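Local coordinates for aminotransferase (Streptomyces pactum, PDB 4ZM4), which is a class-III aminotransferase, a pyridoxal-phosphate-dependent enzyme of fold type I, present here as a dimer, at residues 38-43 with 405-410; 101-106 with 319-324; 409-414 with 436-441. The protein carries 1 engineered substitution. One frame throughout, in Å; residues are numbered along the deposited sequence.

Interaction 1 (38-43 with 405-410); sequences VPLPLV and LAQKEG
Gln407, in the last turn of helix 396-408, sends a long arm across to the loop 38-43, and most of this contact follows that arm outward. CB leaves the helix toward the loop. CG stands anti to the backbone N (chi1 -171°), and the next bond is again anti, so the chain is nearly straight and carries its amide well clear of the helix surface. CD comes within 4.2 Å of Leu40 CD2, where the two chains cross obliquely. OE1, the other branch of the amide, accepts a weak hydrogen bond from Gln403 NE2, while Gln407 NE2 does the main work. It donates to Leu40 O at 2.7 Å along a fairly straight line (156° at the hydrogen). The carbonyl oxygen lies close to the amide plane, but NE2 stands above the carbonyl plane. NE2 also donates to a water at 2.9 Å, which in turn donates to Pro41 O, so one amide group serves two successive carbonyls of a loop without regular secondary structure. A glutamine suits this place because it pairs reach with N-H groups. Immediately beyond it the helix ends in a Schellman motif: Gly410 has positive phi, and its N bonds back to Gln407 O at 3.0 Å. Glycine adopts such a phi more readily than other residues. Carbon flanks the tip: Leu40 CB, of the residue whose carbonyl is bonded, and Leu42 CB, two residues on, each lie 3.7 Å from NE2. Leu40, with CG anti to its backbone N, carries CD2 on to the aliphatic part of Lys408, touching CG at 3.8 Å nearly at right angles. Lys408 therefore contributes carbon here, and Val38 packs on Leu95 of the second subunit.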
# COMPACT_ATOMS: atom_id res chain seq x y z
N VAL B 38 -14.15 -17.54 2.10
CA VAL B 38 -15.62 -17.54 2.09
C VAL B 38 -16.11 -18.69 1.19
O VAL B 38 -16.79 -18.47 0.19
CB VAL B 38 -16.20 -16.21 1.62
CG1 VAL B 38 -17.66 -16.07 2.01
CG2 VAL B 38 -15.40 -15.05 2.17
N PRO B 39 -15.74 -19.94 1.54
CA PRO B 39 -16.17 -21.08 0.72
C PRO B 39 -17.69 -21.27 0.68
O PRO B 39 -18.20 -21.86 -0.27
CB PRO B 39 -15.48 -22.27 1.39
CG PRO B 39 -15.22 -21.82 2.80
CD PRO B 39 -14.97 -20.35 2.73
N LEU B 40 -18.39 -20.82 1.73
CA LEU B 40 -19.83 -20.61 1.65
C LEU B 40 -19.99 -19.13 1.37
O LEU B 40 -19.71 -18.29 2.23
CB LEU B 40 -20.54 -21.00 2.95
CG LEU B 40 -22.07 -20.86 2.87
CD1 LEU B 40 -22.68 -21.96 2.00
CD2 LEU B 40 -22.72 -20.86 4.26
N PRO B 41 -20.41 -18.78 0.17
CA PRO B 41 -20.36 -17.37 -0.23
C PRO B 41 -21.05 -16.42 0.72
O PRO B 41 -22.13 -16.73 1.24
CB PRO B 41 -21.06 -17.37 -1.59
CG PRO B 41 -20.80 -18.73 -2.13
CD PRO B 41 -20.75 -19.67 -0.95
N LEU B 42 -20.42 -15.25 0.91
CA LEU B 42 -20.94 -14.16 1.70
C LEU B 42 -20.45 -12.88 1.06
O LEU B 42 -19.24 -12.68 0.97
CB LEU B 42 -20.41 -14.25 3.13
CG LEU B 42 -21.07 -13.38 4.21
CD1 LEU B 42 -20.36 -13.62 5.53
CD2 LEU B 42 -21.07 -11.89 3.90
N VAL B 43 -21.37 -12.05 0.59
CA VAL B 43 -21.02 -10.77 0.04
C VAL B 43 -21.61 -9.69 0.94
O VAL B 43 -22.80 -9.69 1.23
CB VAL B 43 -21.55 -10.58 -1.40
CG1 VAL B 43 -21.11 -9.23 -1.95
CG2 VAL B 43 -21.07 -11.69 -2.30
N LEU B 405 -21.05 -24.17 9.05
CA LEU B 405 -22.23 -24.35 9.89
C LEU B 405 -22.45 -23.12 10.74
O LEU B 405 -23.59 -22.65 10.88
CB LEU B 405 -22.08 -25.60 10.76
CG LEU B 405 -22.24 -26.95 10.01
CD1 LEU B 405 -21.62 -28.10 10.79
CD2 LEU B 405 -23.71 -27.21 9.70
N ALA B 406 -21.37 -22.59 11.30
CA ALA B 406 -21.43 -21.37 12.13
C ALA B 406 -21.90 -20.19 11.31
O ALA B 406 -22.74 -19.43 11.75
CB ALA B 406 -20.06 -21.08 12.74
N GLN B 407 -21.39 -20.07 10.09
CA GLN B 407 -21.76 -18.98 9.19
C GLN B 407 -23.25 -18.99 8.92
O GLN B 407 -23.89 -17.94 8.97
CB GLN B 407 -20.99 -19.05 7.89
CG GLN B 407 -21.17 -17.82 6.99
CD GLN B 407 -20.26 -17.84 5.77
OE1 GLN B 407 -19.04 -18.01 5.88
NE2 GLN B 407 -20.86 -17.67 4.59
N LYS B 408 -23.81 -20.18 8.68
CA LYS B 408 -25.25 -20.33 8.55
C LYS B 408 -26.00 -19.96 9.80
O LYS B 408 -27.11 -19.43 9.71
CB LYS B 408 -25.63 -21.76 8.19
CG LYS B 408 -25.29 -22.14 6.79
CD LYS B 408 -25.52 -23.62 6.63
CE LYS B 408 -25.50 -24.03 5.18
NZ LYS B 408 -26.41 -25.20 5.04
N GLU B 409 -25.44 -20.27 10.97
CA GLU B 409 -26.04 -19.83 12.23
C GLU B 409 -25.86 -18.33 12.50
O GLU B 409 -26.34 -17.83 13.50
CB GLU B 409 -25.48 -20.63 13.41
CG GLU B 409 -25.77 -22.13 13.36
CD GLU B 409 -27.25 -22.46 13.39
OE1 GLU B 409 -28.06 -21.66 13.89
OE2 GLU B 409 -27.61 -23.58 12.97
N GLY B 410 -25.16 -17.61 11.63
CA GLY B 410 -24.98 -16.16 11.77
C GLY B 410 -23.74 -15.72 12.51
O GLY B 410 -23.72 -14.66 13.11
O HOH W 1 -23.51 -16.68 3.76

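Interaction 2 (101-106 with 319-324); sequences ARAGAL and RAVVAM
Arg319 and Ala320 open the segment 319-324 with their side chains on helix 77-89, where Arg319 forms a salt bridge with Asp85. Val321 is the first residue to look across to helix 101-106. Its CG1, anti to the backbone N, touches Ala103 CB at 4.1 Å, a methyl-to-methyl contact between two small, buried, apolar side chains. Val322 carries the centre of the contact, since its two methyls part to meet different partners. CG2, anti to the carbonyl carbon, lies over the backbone of the opposite helix, 3.6 Å from Ala103 N, and also reaches Arg102 CB at 3.9 Å. CG1, anti to the backbone N, is directed at the end of Arg102, whose chain bends at chi2 and chi3 so that NH1 comes back to within 3.4 Å of the methyl; the guanidinium meets it obliquely, and the two chains cross at about a right angle. Farther along, Leu106 CD1 rests against the main chain of Val322, 3.8 Å from its O. Alanine at Ala103 keeps the spacing short: the CA atoms of Ala103 and Val322 are 5.3 Å apart, and the axes of the two short helical segments approach to 8.7 Å while crossing at 45°. The branched valines pack against the small alanine, and no hydrogen bond joins the segments. Ala323 and Met324 turn to other neighbours, both touching helix 77-89. Helix 315-329 thus lies between helices 98-110 and 77-89, with Met281 of a loop also touching Val321, and Ala101 of helix 98-110 packs on Ile21 of the second subunit.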
# COMPACT_ATOMS: atom_id res chain seq x y z
N ALA B 101 3.15 16.04 12.39
CA ALA B 101 3.70 16.11 13.76
C ALA B 101 2.79 15.47 14.83
O ALA B 101 3.28 14.86 15.79
CB ALA B 101 4.05 17.55 14.14
N ARG B 102 1.49 15.64 14.67
CA ARG B 102 0.52 15.10 15.64
C ARG B 102 0.46 13.57 15.53
O ARG B 102 0.50 12.89 16.56
CB ARG B 102 -0.86 15.70 15.44
CG ARG B 102 -0.91 17.22 15.53
CD ARG B 102 -1.92 17.68 16.61
NE ARG B 102 -1.83 16.87 17.84
CZ ARG B 102 -2.72 15.98 18.33
NH1 ARG B 102 -3.89 15.73 17.75
NH2 ARG B 102 -2.42 15.33 19.45
N ALA B 103 0.44 13.04 14.31
CA ALA B 103 0.51 11.58 14.14
C ALA B 103 1.79 11.02 14.70
O ALA B 103 1.78 10.08 15.48
CB ALA B 103 0.36 11.21 12.68
N GLY B 104 2.92 11.62 14.33
CA GLY B 104 4.22 11.16 14.81
C GLY B 104 4.28 11.18 16.32
O GLY B 104 4.70 10.19 16.94
N ALA B 105 3.83 12.28 16.93
CA ALA B 105 3.93 12.46 18.40
C ALA B 105 3.06 11.48 19.16
O ALA B 105 3.50 10.88 20.16
CB ALA B 105 3.58 13.88 18.80
N LEU B 106 1.84 11.25 18.68
CA LEU B 106 1.01 10.19 19.24
C LEU B 106 1.66 8.81 19.22
O LEU B 106 1.59 8.07 20.20
CB LEU B 106 -0.37 10.16 18.57
CG LEU B 106 -1.28 11.21 19.21
CD1 LEU B 106 -2.46 11.60 18.32
CD2 LEU B 106 -1.75 10.71 20.57
N ARG B 319 -4.93 11.80 9.57
CA ARG B 319 -6.10 12.16 10.37
C ARG B 319 -6.67 10.91 11.07
O ARG B 319 -7.06 10.96 12.25
CB ARG B 319 -7.16 12.84 9.49
CG ARG B 319 -8.30 13.51 10.26
CD ARG B 319 -7.83 14.72 11.07
NE ARG B 319 -8.92 15.26 11.85
CZ ARG B 319 -9.81 16.14 11.41
NH1 ARG B 319 -9.74 16.64 10.19
NH2 ARG B 319 -10.78 16.53 12.20
N ALA B 320 -6.74 9.79 10.35
CA ALA B 320 -7.23 8.56 10.95
C ALA B 320 -6.32 8.11 12.11
O ALA B 320 -6.80 7.64 13.12
CB ALA B 320 -7.35 7.46 9.90
N VAL B 321 -5.00 8.24 11.95
CA VAL B 321 -4.07 7.84 13.00
C VAL B 321 -4.31 8.73 14.21
O VAL B 321 -4.40 8.24 15.33
CB VAL B 321 -2.59 7.90 12.55
CG1 VAL B 321 -1.63 7.72 13.71
CG2 VAL B 321 -2.30 6.84 11.50
N VAL B 322 -4.43 10.03 13.97
CA VAL B 322 -4.65 11.00 15.06
C VAL B 322 -5.95 10.75 15.82
O VAL B 322 -5.98 10.74 17.05
CB VAL B 322 -4.61 12.44 14.52
CG1 VAL B 322 -5.20 13.44 15.53
CG2 VAL B 322 -3.17 12.82 14.13
N ALA B 323 -7.02 10.53 15.09
CA ALA B 323 -8.32 10.24 15.72
C ALA B 323 -8.29 8.90 16.48
O ALA B 323 -8.81 8.81 17.59
CB ALA B 323 -9.44 10.24 14.68
N MET B 324 -7.66 7.89 15.90
CA MET B 324 -7.71 6.55 16.47
C MET B 324 -6.82 6.47 17.67
O MET B 324 -7.23 6.00 18.73
CB MET B 324 -7.31 5.50 15.44
CG MET B 324 -7.45 4.07 15.90
SD MET B 324 -9.14 3.57 16.32
CE MET B 324 -8.94 1.78 16.37

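Interaction 3 (409-414 with 436-441); sequences EGVYFH and AGALQR
The carboxylate of Glu409 and the guanidinium of Arg441 stand steeply to each other, their planes 69° apart. Arg441 takes hold side-on with NE and NH2, yet both nitrogens converge on a single oxygen: OE1 of Glu409 is 3.1 Å from NH2 and 3.2 Å from NE of Arg441. That oxygen lies in the guanidinium plane, whereas the arginine meets it from above the carboxylate plane. This salt bridge is possible because both chains curl. Glu409 bends at chi2, and Arg441 bends at chi2 and chi3, so that its flat head folds back over its own helix, where Gly437 O lies 3.4 Å from the plane of the guanidinium, toward its rim. Gly437, with no side chain, leaves room for that head. On the inner side of the bridge the contact is largely apolar. Ala438 CB is directed at segment 409-414 and meets two side chains, Val411 CG2 at 3.4 Å and Glu409 CB at 3.9 Å; its small size lets the helix lie close to the strand. Val411 has CG2 anti to its carbonyl carbon, which sets that methyl against the alanine. Deeper still, Phe413 and Leu439 reach toward each other tip to tip, CE2 of Phe413 lying 3.9 Å from CD2 of Leu439, the methyl oblique to the ring. Phe413 CG occupies the crowded position between backbone N and carbonyl carbon (chi1 53°), and its ring also meets that of Trp421. A charged pair on the outside and carbon within make this a helix-on-strand packing of the small domain of a fold-type I aminotransferase: helix 429-444 lies against strand 411-412, which runs parallel to strand 59-62 and so joins the C-terminal part of the chain to an N-terminal sheet.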
# COMPACT_ATOMS: atom_id res chain seq x y z
N GLU B 409 -25.44 -20.27 10.97
CA GLU B 409 -26.04 -19.83 12.23
C GLU B 409 -25.86 -18.33 12.50
O GLU B 409 -26.34 -17.83 13.50
CB GLU B 409 -25.48 -20.63 13.41
CG GLU B 409 -25.77 -22.13 13.36
CD GLU B 409 -27.25 -22.46 13.39
OE1 GLU B 409 -28.06 -21.66 13.89
OE2 GLU B 409 -27.61 -23.58 12.97
N GLY B 410 -25.16 -17.61 11.63
CA GLY B 410 -24.98 -16.16 11.77
C GLY B 410 -23.74 -15.72 12.51
O GLY B 410 -23.72 -14.66 13.11
N VAL B 411 -22.69 -16.54 12.46
CA VAL B 411 -21.38 -16.19 13.06
C VAL B 411 -20.30 -16.49 12.02
O VAL B 411 -20.19 -17.62 11.55
CB VAL B 411 -21.13 -17.01 14.34
CG1 VAL B 411 -19.72 -16.78 14.90
CG2 VAL B 411 -22.17 -16.66 15.40
N TYR B 412 -19.50 -15.48 11.67
CA TYR B 412 -18.40 -15.67 10.75
C TYR B 412 -17.05 -15.66 11.45
O TYR B 412 -16.70 -14.67 12.10
CB TYR B 412 -18.39 -14.60 9.65
CG TYR B 412 -17.23 -14.75 8.70
CD1 TYR B 412 -17.24 -15.73 7.73
CD2 TYR B 412 -16.10 -13.95 8.80
CE1 TYR B 412 -16.17 -15.91 6.86
CE2 TYR B 412 -15.01 -14.12 7.94
CZ TYR B 412 -15.06 -15.10 6.97
OH TYR B 412 -14.00 -15.27 6.10
N PHE B 413 -16.28 -16.73 11.25
CA PHE B 413 -14.85 -16.72 11.45
C PHE B 413 -14.17 -17.34 10.22
O PHE B 413 -14.84 -17.98 9.44
CB PHE B 413 -14.46 -17.41 12.77
CG PHE B 413 -15.01 -18.79 12.92
CD1 PHE B 413 -14.32 -19.87 12.43
CD2 PHE B 413 -16.21 -19.01 13.55
CE1 PHE B 413 -14.82 -21.14 12.55
CE2 PHE B 413 -16.72 -20.29 13.70
CZ PHE B 413 -16.02 -21.36 13.20
N HIS B 414 -12.85 -17.17 10.07
CA HIS B 414 -12.10 -17.72 8.92
C HIS B 414 -12.08 -19.27 9.01
O HIS B 414 -11.87 -19.82 10.08
CB HIS B 414 -10.68 -17.18 8.90
CG HIS B 414 -9.96 -17.40 7.61
ND1 HIS B 414 -9.52 -18.63 7.19
CD2 HIS B 414 -9.54 -16.52 6.67
CE1 HIS B 414 -8.91 -18.52 6.02
NE2 HIS B 414 -8.89 -17.24 5.70
N ALA B 436 -22.05 -18.17 21.54
CA ALA B 436 -22.10 -19.47 22.22
C ALA B 436 -23.21 -20.37 21.67
O ALA B 436 -22.96 -21.50 21.28
CB ALA B 436 -22.31 -19.25 23.72
N GLY B 437 -24.43 -19.85 21.65
CA GLY B 437 -25.56 -20.53 21.09
C GLY B 437 -25.30 -20.98 19.68
O GLY B 437 -25.55 -22.15 19.34
N ALA B 438 -24.78 -20.07 18.85
CA ALA B 438 -24.51 -20.39 17.44
C ALA B 438 -23.46 -21.50 17.31
O ALA B 438 -23.58 -22.35 16.45
CB ALA B 438 -24.10 -19.13 16.69
N LEU B 439 -22.43 -21.49 18.16
CA LEU B 439 -21.37 -22.50 18.10
C LEU B 439 -21.86 -23.85 18.59
O LEU B 439 -21.47 -24.89 18.05
CB LEU B 439 -20.11 -22.06 18.87
CG LEU B 439 -19.31 -20.93 18.19
CD1 LEU B 439 -18.26 -20.34 19.14
CD2 LEU B 439 -18.63 -21.42 16.92
N GLN B 440 -22.67 -23.83 19.64
CA GLN B 440 -23.35 -25.03 20.18
C GLN B 440 -24.18 -25.72 19.07
O GLN B 440 -24.00 -26.90 18.78
CB GLN B 440 -24.22 -24.63 21.37
CG GLN B 440 -25.59 -25.28 21.50
CD GLN B 440 -25.52 -26.64 22.13
OE1 GLN B 440 -24.72 -26.86 23.04
NE2 GLN B 440 -26.37 -27.56 21.68
N ARG B 441 -25.05 -24.94 18.42
CA ARG B 441 -25.89 -25.46 17.35
C ARG B 441 -25.05 -26.01 16.19
O ARG B 441 -25.36 -27.08 15.65
CB ARG B 441 -26.86 -24.37 16.88
CG ARG B 441 -28.27 -24.52 17.46
CD ARG B 441 -28.99 -23.22 17.83
NE ARG B 441 -28.63 -22.11 16.96
CZ ARG B 441 -28.44 -20.85 17.37
NH1 ARG B 441 -28.59 -20.51 18.65
NH2 ARG B 441 -28.10 -19.91 16.49

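How the interactions relate
Interactions 1 and 3 are neighbours, with centres about 10 Å apart, and share Glu409 and Gly410, where helix 396-408 gives way to strand 411-412. They are joined directly by a probable hydrogen bond from Val411 N to Ala406 O (3.0 Å) and by Gln407 OE1 lying 3.4 Å from Tyr412 CD1. Val38 and Tyr412 both touch Leu95 of the second subunit. Interaction 2 is far from both, its nearest atoms about 22 Å from those of interaction 1 and about 19 Å from those of interaction 3. A bound P3B lies about 11 Å from the side chain of Val38, about 13 Å from that of Val321 and about 12 Å from that of Phe413.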